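Local coordinates for retinol dehydratase (Spodoptera frugiperda, PDB 1FMJ), which dehydrates retinol, probably by way of a sulfuryl-transfer reaction like that of its sulfotransferase relatives, and binds retinol together with adenosine 3',5'-diphosphate, at residues 26-31 / 202-207; 64-69 / 156-161; 177-182 / 240-245. All coordinates share one frame; numbering follows the deposited sequence.

Contact 1: residues 26-31 / 202-207; sequences ANLGAF and YLLNKQ
Leu203 lays one methyl on the Phe31 ring: CD2 sits over a face, 3.6 Å from the centroid of the Phe31 ring and somewhat toward its rim, a CH-pi contact. The Phe31 CG is anti to the backbone N (chi1 -167°), and the ring lies side by side with Leu203, both side chains pointing the same way. Bound retinol touches both residues, so this packed end of the contact is also a piece of the substrate pocket wall.

Next to it the two loops are stitched through Asn205. Its backbone N donates to Asn27 O at 2.8 Å, nearly straight at 165°. Its side chain then turns back: Asn205 OD1 accepts from Ala30 N at 3.2 Å, so one residue holds the 26-31 loop at two points. Two acceptors come close here, Asn205 OD1 lying 3.1 Å from Asn27 O.

The far side is looser. Asn205 ND2 stops 3.8 Å from Ala26 O, and both Ala26 and Ala30 are exposed; the CB of Ala30 also comes within 3.4 Å of Asn205 OD1. Tyr202, just before, ends helix 187-200 as the C-prime residue of a Schellman motif, and helix 210-218 meets Asn27 through Asp212 and Met216.

Leu203 O is buried here with no partner in the model. A buried carbonyl without a partner and two carbonyl oxygens in near contact suggest that the polar half is not ideally paired, and that apolar packing against the retinol pocket probably pays part of the cost.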
loop_
_atom_site.group_PDB
_atom_site.type_symbol
_atom_site.label_atom_id
_atom_site.label_comp_id
_atom_site.label_asym_id
_atom_site.label_seq_id
_atom_site.Cartn_x
_atom_site.Cartn_y
_atom_site.Cartn_z
ATOM N N ALA A 26 -11.885 19.081 1.663
ATOM C CA ALA A 26 -11.458 20.115 0.728
ATOM C C ALA A 26 -10.515 19.543 -0.326
ATOM O O ALA A 26 -10.098 20.240 -1.249
ATOM C CB ALA A 26 -10.774 21.238 1.485
ATOM N N ASN A 27 -10.181 18.267 -0.176
ATOM C CA ASN A 27 -9.292 17.587 -1.106
ATOM C C ASN A 27 -9.849 16.232 -1.517
ATOM O O ASN A 27 -9.613 15.772 -2.633
ATOM C CB ASN A 27 -7.919 17.376 -0.467
ATOM C CG ASN A 27 -7.086 18.637 -0.442
ATOM O OD1 ASN A 27 -7.538 19.698 0.012
ATOM N ND2 ASN A 27 -5.853 18.530 -0.926
ATOM N N LEU A 28 -10.587 15.601 -0.606
ATOM C CA LEU A 28 -11.154 14.280 -0.858
ATOM C C LEU A 28 -12.681 14.289 -0.754
ATOM O O LEU A 28 -13.321 13.241 -0.866
ATOM C CB LEU A 28 -10.594 13.287 0.162
ATOM C CG LEU A 28 -9.125 13.455 0.567
ATOM C CD1 LEU A 28 -8.830 12.632 1.804
ATOM C CD2 LEU A 28 -8.230 13.032 -0.577
ATOM N N GLY A 29 -13.252 15.472 -0.540
ATOM C CA GLY A 29 -14.694 15.604 -0.387
ATOM C C GLY A 29 -15.559 14.943 -1.447
ATOM O O GLY A 29 -16.547 14.289 -1.127
ATOM N N ALA A 30 -15.193 15.116 -2.711
ATOM C CA ALA A 30 -15.958 14.537 -3.805
ATOM C C ALA A 30 -16.052 13.012 -3.710
ATOM O O ALA A 30 -17.076 12.423 -4.065
ATOM C CB ALA A 30 -15.343 14.948 -5.135
ATOM N N PHE A 31 -14.993 12.364 -3.234
ATOM C CA PHE A 31 -15.019 10.911 -3.135
ATOM C C PHE A 31 -16.048 10.483 -2.102
ATOM O O PHE A 31 -16.127 11.059 -1.026
ATOM C CB PHE A 31 -13.649 10.364 -2.753
ATOM C CG PHE A 31 -13.536 8.884 -2.934
ATOM C CD1 PHE A 31 -13.670 8.317 -4.201
ATOM C CD2 PHE A 31 -13.328 8.047 -1.838
ATOM C CE1 PHE A 31 -13.599 6.933 -4.374
ATOM C CE2 PHE A 31 -13.255 6.668 -2.004
ATOM C CZ PHE A 31 -13.392 6.110 -3.275
ATOM N N TYR A 202 -9.305 8.687 -9.166
ATOM C CA TYR A 202 -10.279 9.754 -8.997
ATOM C C TYR A 202 -10.620 9.998 -7.530
ATOM O O TYR A 202 -11.750 10.346 -7.212
ATOM C CB TYR A 202 -11.571 9.429 -9.761
ATOM C CG TYR A 202 -11.408 9.336 -11.263
ATOM C CD1 TYR A 202 -11.374 8.096 -11.913
ATOM C CD2 TYR A 202 -11.253 10.487 -12.034
ATOM C CE1 TYR A 202 -11.185 8.011 -13.297
ATOM C CE2 TYR A 202 -11.060 10.412 -13.406
ATOM C CZ TYR A 202 -11.026 9.178 -14.031
ATOM O OH TYR A 202 -10.808 9.122 -15.387
ATOM N N LEU A 203 -9.646 9.820 -6.643
ATOM C CA LEU A 203 -9.872 10.020 -5.214
ATOM C C LEU A 203 -9.794 11.488 -4.797
ATOM O O LEU A 203 -10.402 11.891 -3.801
ATOM C CB LEU A 203 -8.849 9.223 -4.395
ATOM C CG LEU A 203 -8.750 7.719 -4.644
ATOM C CD1 LEU A 203 -7.722 7.119 -3.699
ATOM C CD2 LEU A 203 -10.100 7.066 -4.442
ATOM N N LEU A 204 -9.051 12.284 -5.561
ATOM C CA LEU A 204 -8.873 13.700 -5.241
ATOM C C LEU A 204 -9.739 14.653 -6.038
ATOM O O LEU A 204 -10.065 14.390 -7.193
ATOM C CB LEU A 204 -7.414 14.118 -5.453
ATOM C CG LEU A 204 -6.315 13.447 -4.636
ATOM C CD1 LEU A 204 -4.969 14.062 -4.991
ATOM C CD2 LEU A 204 -6.602 13.614 -3.161
ATOM N N ASN A 205 -10.094 15.771 -5.411
ATOM C CA ASN A 205 -10.872 16.808 -6.071
ATOM C C ASN A 205 -9.949 17.362 -7.151
ATOM O O ASN A 205 -8.792 17.682 -6.877
ATOM C CB ASN A 205 -11.239 17.909 -5.074
ATOM C CG ASN A 205 -12.200 17.426 -4.005
ATOM O OD1 ASN A 205 -12.442 16.226 -3.870
ATOM N ND2 ASN A 205 -12.746 18.358 -3.233
ATOM N N LYS A 206 -10.456 17.462 -8.374
ATOM C CA LYS A 206 -9.667 17.943 -9.504
ATOM C C LYS A 206 -9.010 19.306 -9.277
ATOM O O LYS A 206 -7.895 19.548 -9.752
ATOM C CB LYS A 206 -10.538 17.978 -10.759
ATOM N N GLN A 207 -9.689 20.188 -8.548
ATOM C CA GLN A 207 -9.157 21.521 -8.280
ATOM C C GLN A 207 -8.122 21.553 -7.154
ATOM O O GLN A 207 -7.662 22.627 -6.759
ATOM C CB GLN A 207 -10.300 22.481 -7.967
#

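Contact 2: residues 64-69 / 156-161; sequences TDVFVA and TEKRFV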
loop_
_atom_site.group_PDB
_atom_site.type_symbol
_atom_site.label_atom_id
_atom_site.label_comp_id
_atom_site.label_asym_id
_atom_site.label_seq_id
_atom_site.Cartn_x
_atom_site.Cartn_y
_atom_site.Cartn_z
ATOM N N THR A 64 2.620 -20.961 6.776
ATOM C CA THR A 64 3.078 -20.765 5.398
ATOM C C THR A 64 2.634 -19.424 4.824
ATOM O O THR A 64 2.917 -19.119 3.671
ATOM C CB THR A 64 2.586 -21.880 4.442
ATOM O OG1 THR A 64 1.156 -21.950 4.487
ATOM C CG2 THR A 64 3.181 -23.221 4.823
ATOM N N ASP A 65 1.940 -18.622 5.624
ATOM C CA ASP A 65 1.495 -17.308 5.163
ATOM C C ASP A 65 2.695 -16.385 4.967
ATOM O O ASP A 65 3.647 -16.425 5.747
ATOM C CB ASP A 65 0.571 -16.639 6.191
ATOM C CG ASP A 65 -0.782 -17.296 6.289
ATOM O OD1 ASP A 65 -1.068 -18.188 5.475
ATOM O OD2 ASP A 65 -1.567 -16.910 7.185
ATOM N N VAL A 66 2.646 -15.553 3.934
ATOM C CA VAL A 66 3.711 -14.591 3.702
ATOM C C VAL A 66 3.049 -13.251 3.429
ATOM O O VAL A 66 2.202 -13.141 2.546
ATOM C CB VAL A 66 4.599 -14.968 2.506
ATOM C CG1 VAL A 66 5.674 -13.898 2.309
ATOM C CG2 VAL A 66 5.247 -16.320 2.747
ATOM N N PHE A 67 3.431 -12.236 4.194
ATOM C CA PHE A 67 2.847 -10.905 4.042
ATOM C C PHE A 67 3.805 -9.890 3.463
ATOM O O PHE A 67 4.993 -9.892 3.772
ATOM C CB PHE A 67 2.401 -10.333 5.394
ATOM C CG PHE A 67 1.125 -10.905 5.930
ATOM C CD1 PHE A 67 1.025 -12.249 6.259
ATOM C CD2 PHE A 67 0.038 -10.070 6.174
ATOM C CE1 PHE A 67 -0.138 -12.752 6.825
ATOM C CE2 PHE A 67 -1.128 -10.565 6.742
ATOM C CZ PHE A 67 -1.215 -11.913 7.070
ATOM N N VAL A 68 3.274 -9.015 2.623
ATOM C CA VAL A 68 4.050 -7.919 2.080
ATOM C C VAL A 68 3.248 -6.722 2.582
ATOM O O VAL A 68 2.085 -6.524 2.197
ATOM C CB VAL A 68 4.097 -7.944 0.549
ATOM C CG1 VAL A 68 4.877 -6.741 0.044
ATOM C CG2 VAL A 68 4.767 -9.232 0.082
ATOM N N ALA A 69 3.863 -5.952 3.471
ATOM C CA ALA A 69 3.206 -4.809 4.079
ATOM C C ALA A 69 4.007 -3.544 3.855
ATOM O O ALA A 69 5.201 -3.596 3.559
ATOM C CB ALA A 69 3.019 -5.057 5.579
ATOM N N THR A 156 -4.293 -25.904 1.747
ATOM C CA THR A 156 -3.299 -26.475 0.845
ATOM C C THR A 156 -2.768 -25.481 -0.174
ATOM O O THR A 156 -1.985 -25.836 -1.061
ATOM C CB THR A 156 -3.860 -27.694 0.103
ATOM O OG1 THR A 156 -5.152 -27.381 -0.419
ATOM C CG2 THR A 156 -3.973 -28.886 1.041
ATOM N N GLU A 157 -3.195 -24.229 -0.050
ATOM C CA GLU A 157 -2.737 -23.189 -0.954
ATOM C C GLU A 157 -2.023 -22.123 -0.146
ATOM O O GLU A 157 -2.631 -21.500 0.720
ATOM C CB GLU A 157 -3.924 -22.552 -1.681
ATOM C CG GLU A 157 -3.523 -21.516 -2.706
ATOM C CD GLU A 157 -4.722 -20.857 -3.367
ATOM O OE1 GLU A 157 -5.709 -21.567 -3.649
ATOM O OE2 GLU A 157 -4.670 -19.635 -3.618
ATOM N N LYS A 158 -0.740 -21.908 -0.426
ATOM C CA LYS A 158 0.017 -20.893 0.294
ATOM C C LYS A 158 -0.660 -19.542 0.090
ATOM O O LYS A 158 -1.034 -19.187 -1.033
ATOM C CB LYS A 158 1.463 -20.832 -0.207
ATOM C CG LYS A 158 2.287 -19.721 0.443
ATOM C CD LYS A 158 3.707 -19.667 -0.105
ATOM C CE LYS A 158 4.697 -20.430 0.756
ATOM N NZ LYS A 158 5.006 -19.764 2.040
ATOM N N ARG A 159 -0.839 -18.803 1.183
ATOM C CA ARG A 159 -1.477 -17.500 1.108
ATOM C C ARG A 159 -0.477 -16.357 1.081
ATOM O O ARG A 159 0.383 -16.245 1.963
ATOM C CB ARG A 159 -2.435 -17.292 2.288
ATOM C CG ARG A 159 -3.603 -18.271 2.337
ATOM C CD ARG A 159 -4.590 -17.909 3.459
ATOM N NE ARG A 159 -3.968 -17.914 4.783
ATOM C CZ ARG A 159 -4.633 -17.729 5.921
ATOM N NH1 ARG A 159 -5.947 -17.522 5.903
ATOM N NH2 ARG A 159 -3.984 -17.755 7.079
ATOM N N PHE A 160 -0.587 -15.526 0.047
ATOM C CA PHE A 160 0.260 -14.355 -0.101
ATOM C C PHE A 160 -0.655 -13.176 0.208
ATOM O O PHE A 160 -1.656 -12.965 -0.475
ATOM C CB PHE A 160 0.808 -14.244 -1.527
ATOM C CG PHE A 160 1.871 -15.260 -1.848
ATOM C CD1 PHE A 160 1.526 -16.538 -2.288
ATOM C CD2 PHE A 160 3.219 -14.951 -1.676
ATOM C CE1 PHE A 160 2.509 -17.490 -2.549
ATOM C CE2 PHE A 160 4.215 -15.895 -1.934
ATOM C CZ PHE A 160 3.864 -17.169 -2.371
ATOM N N VAL A 161 -0.322 -12.428 1.253
ATOM C CA VAL A 161 -1.143 -11.302 1.666
ATOM C C VAL A 161 -0.468 -9.957 1.482
ATOM O O VAL A 161 0.673 -9.756 1.914
ATOM C CB VAL A 161 -1.537 -11.422 3.154
ATOM C CG1 VAL A 161 -2.509 -10.301 3.522
ATOM C CG2 VAL A 161 -2.144 -12.787 3.430
HETATM O O HOH W 1 -0.786 -19.970 3.866
#
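Asp65 and Arg159 both hold CG anti to the carbonyl carbon, beside the backbone N (chi1 -71° for Asp65), and a bend at chi3 of Arg159 (-60°) turns NE toward the carboxylate. The guanidinium grips side-on: Arg159 NE gives its hydrogen to Asp65 OD1 at 3.0 Å, in the guanidinium plane, while Arg159 NH2 reaches the syn lone pair of Asp65 OD2 at 2.6 Å. The two planes stand 49° apart, so Arg159 NE meets OD1 from outside the carboxylate plane and OD2 is tilted from the guanidinium plane. Arg62 N also donates to Asp65 OD2, and Arg159 reaches Leu150 O and Pro60 O through NH1 and NH2.

From here the backbones pair as parallel strands, Val66 beside Phe160 and Phe67 beside Val161, with Val161 N on Val66 O at 2.9 Å. Strand 66-70 leads into helix 76-87, and in sulfotransferases the turn between them is the P-loop-like phosphosulfate-binding loop, so this pair belongs to the P-loop-type core sheet.

An alanine in place of Arg159 would probably leave the buried Asp65 carboxylate without its ionic mate, and Leu150 O and Pro60 O without these donors. On the face that bears Phe67 and Val161, Val161 CB sits over the centre of the Phe67 ring, 3.7 Å from the centroid of Phe67, with Val161 CG1 3.5 Å from Phe67 CE2. The other face carries Val66 and Phe160, whose ring also meets Trp84 and Tyr103. Ahead of the strands Lys158 bends at chi3 and chi4, and Lys158 NZ binds Thr64 O at 2.7 Å and passes Val66 CG2 at 3.5 Å.

Contact 3: residues 177-182 / 240-245; sequences TVKMVY and DPNMLF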
loop_
_atom_site.group_PDB
_atom_site.type_symbol
_atom_site.label_atom_id
_atom_site.label_comp_id
_atom_site.label_asym_id
_atom_site.label_seq_id
_atom_site.Cartn_x
_atom_site.Cartn_y
_atom_site.Cartn_z
ATOM N N THR A 177 3.897 -16.532 13.807
ATOM C CA THR A 177 3.428 -17.512 12.838
ATOM C C THR A 177 3.804 -17.251 11.384
ATOM O O THR A 177 4.224 -18.162 10.667
ATOM C CB THR A 177 1.897 -17.635 12.905
ATOM O OG1 THR A 177 1.498 -17.848 14.264
ATOM C CG2 THR A 177 1.416 -18.798 12.042
ATOM N N VAL A 178 3.655 -16.007 10.950
ATOM C CA VAL A 178 3.921 -15.670 9.558
ATOM C C VAL A 178 5.158 -14.833 9.300
ATOM O O VAL A 178 5.699 -14.194 10.205
ATOM C CB VAL A 178 2.694 -14.938 8.947
ATOM C CG1 VAL A 178 1.431 -15.693 9.303
ATOM C CG2 VAL A 178 2.605 -13.499 9.464
ATOM N N LYS A 179 5.609 -14.854 8.052
ATOM C CA LYS A 179 6.754 -14.063 7.651
ATOM C C LYS A 179 6.206 -12.801 6.991
ATOM O O LYS A 179 5.151 -12.827 6.349
ATOM C CB LYS A 179 7.640 -14.847 6.681
ATOM C CG LYS A 179 8.328 -16.025 7.351
ATOM C CD LYS A 179 9.261 -16.759 6.416
ATOM C CE LYS A 179 9.843 -17.977 7.111
ATOM N NZ LYS A 179 10.519 -17.603 8.392
ATOM N N MET A 180 6.915 -11.695 7.163
ATOM C CA MET A 180 6.490 -10.420 6.602
ATOM C C MET A 180 7.660 -9.601 6.091
ATOM O O MET A 180 8.724 -9.566 6.714
ATOM C CB MET A 180 5.733 -9.605 7.664
ATOM C CG MET A 180 5.463 -8.134 7.281
ATOM S SD MET A 180 4.476 -7.216 8.524
ATOM C CE MET A 180 2.886 -8.009 8.304
ATOM N N VAL A 181 7.463 -8.963 4.939
ATOM C CA VAL A 181 8.476 -8.087 4.364
ATOM C C VAL A 181 7.809 -6.723 4.361
ATOM O O VAL A 181 6.784 -6.529 3.713
ATOM C CB VAL A 181 8.844 -8.471 2.916
ATOM C CG1 VAL A 181 9.961 -7.559 2.413
ATOM C CG2 VAL A 181 9.303 -9.920 2.862
ATOM N N TYR A 182 8.379 -5.781 5.097
ATOM C CA TYR A 182 7.803 -4.456 5.172
ATOM C C TYR A 182 8.686 -3.457 4.456
ATOM O O TYR A 182 9.896 -3.380 4.697
ATOM C CB TYR A 182 7.623 -4.044 6.629
ATOM C CG TYR A 182 7.022 -2.673 6.816
ATOM C CD1 TYR A 182 5.673 -2.518 7.110
ATOM C CD2 TYR A 182 7.817 -1.528 6.728
ATOM C CE1 TYR A 182 5.118 -1.249 7.323
ATOM C CE2 TYR A 182 7.279 -0.262 6.932
ATOM C CZ TYR A 182 5.932 -0.128 7.234
ATOM O OH TYR A 182 5.419 1.126 7.485
ATOM N N ASP A 240 12.935 -9.227 14.850
ATOM C CA ASP A 240 12.283 -10.528 14.728
ATOM C C ASP A 240 12.718 -11.281 13.466
ATOM O O ASP A 240 12.810 -10.705 12.383
ATOM C CB ASP A 240 10.762 -10.346 14.727
ATOM C CG ASP A 240 10.008 -11.666 14.838
ATOM O OD1 ASP A 240 10.173 -12.535 13.959
ATOM O OD2 ASP A 240 9.242 -11.827 15.811
ATOM N N PRO A 241 13.001 -12.585 13.599
ATOM C CA PRO A 241 13.427 -13.404 12.462
ATOM C C PRO A 241 12.392 -13.504 11.341
ATOM O O PRO A 241 12.746 -13.816 10.212
ATOM C CB PRO A 241 13.703 -14.766 13.099
ATOM C CG PRO A 241 14.148 -14.402 14.472
ATOM C CD PRO A 241 13.155 -13.330 14.861
ATOM N N ASN A 242 11.125 -13.246 11.654
ATOM C CA ASN A 242 10.060 -13.329 10.653
ATOM C C ASN A 242 9.685 -11.987 10.039
ATOM O O ASN A 242 8.657 -11.861 9.365
ATOM C CB ASN A 242 8.813 -13.990 11.250
ATOM C CG ASN A 242 8.948 -15.499 11.339
ATOM O OD1 ASN A 242 9.830 -16.089 10.718
ATOM N ND2 ASN A 242 8.062 -16.131 12.092
ATOM N N MET A 243 10.534 -10.989 10.270
ATOM C CA MET A 243 10.315 -9.652 9.734
ATOM C C MET A 243 11.528 -9.186 8.945
ATOM O O MET A 243 12.662 -9.322 9.401
ATOM C CB MET A 243 10.033 -8.655 10.859
ATOM C CG MET A 243 10.116 -7.183 10.429
ATOM S SD MET A 243 8.845 -6.675 9.232
ATOM C CE MET A 243 7.614 -6.040 10.326
ATOM N N LEU A 244 11.276 -8.641 7.758
ATOM C CA LEU A 244 12.341 -8.125 6.912
ATOM C C LEU A 244 11.984 -6.696 6.525
ATOM O O LEU A 244 11.136 -6.473 5.658
ATOM C CB LEU A 244 12.507 -8.982 5.648
ATOM C CG LEU A 244 13.507 -8.435 4.619
ATOM C CD1 LEU A 244 14.896 -8.392 5.230
ATOM C CD2 LEU A 244 13.510 -9.300 3.366
ATOM N N PHE A 245 12.619 -5.736 7.189
ATOM C CA PHE A 245 12.387 -4.321 6.920
ATOM C C PHE A 245 13.337 -3.899 5.802
ATOM O O PHE A 245 14.544 -4.096 5.910
ATOM C CB PHE A 245 12.692 -3.496 8.174
ATOM C CG PHE A 245 12.099 -2.113 8.166
ATOM C CD1 PHE A 245 10.929 -1.845 8.871
ATOM C CD2 PHE A 245 12.737 -1.068 7.501
ATOM C CE1 PHE A 245 10.401 -0.562 8.924
ATOM C CE2 PHE A 245 12.217 0.225 7.545
ATOM C CZ PHE A 245 11.046 0.482 8.261
HETATM O O HOH W 2 12.373 -15.579 8.117
#
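Met180 and Met243 sit side by side on neighbouring strands, the last two of the parallel core sheet, 179-184 and the outermost 243-247. The backbone bonds alternate: Met180 N to Asn242 O at 2.8 Å, then Leu244 N to Met180 O, then Tyr182 N to Leu244 O.

The face bearing Met180, Tyr182, Met243 and Phe245 is sulfur and aromatic. Met243 has CG anti to the backbone N (chi1 166°) but bends at chi2 and chi3 toward the neighbouring strand, putting Met243 CE 3.8 Å from Met180 SD and Met243 SD 3.9 Å from Tyr182 CB. The Tyr182 and Phe245 rings run near parallel (26°) but slid apart, barely overlapping, with Tyr182 CD2 3.5 Å from Phe245 CE1. Helix 227-235 packs on this face through Val231 and Ala234, and its His230 ND1 is hydrogen-bonded to Tyr182 OH.

This is a beta-alpha-beta crossover: the chain leaves strand 179-184, passes through helices including 227-235, and returns alongside in parallel. Val181 and Leu244 lie on the opposite face, covered by Phe265 of helix 255-265.

At the start of the pair Lys179 NZ crosses to Asn242 OD1 at 2.9 Å, and a water bridges the same nitrogen to Pro241 O. Asn242 ND2 is taken by Leu175 O, which fixes the amide's orientation. Asp240 OD1 receives Asn242 N at 2.6 Å, an Asx turn within the type I turn that leads into strand 243-247.

Overall arrangement
From the N terminus, residues 26-31 come first and wait for 202-207, so contact 1 closes a long loop. Contact 2 is nested within it: 64-69 meets 156-161 after a helical excursion. Shortly after, 177-182 opens contact 3, but its partner 240-245 comes only after contact 1 has closed, so contacts 1 and 3 cross. Contacts 2 and 3 follow in series and touch, Phe67 N lying 2.8 Å from Lys179 O, because 66-70 and 179-184 are neighbours in the parallel sheet. Contact 1 lies on the opposite side of the chain's centre, about 18 Å from either at the nearest atoms, tying the N-terminal loop to the retinol side of the fold.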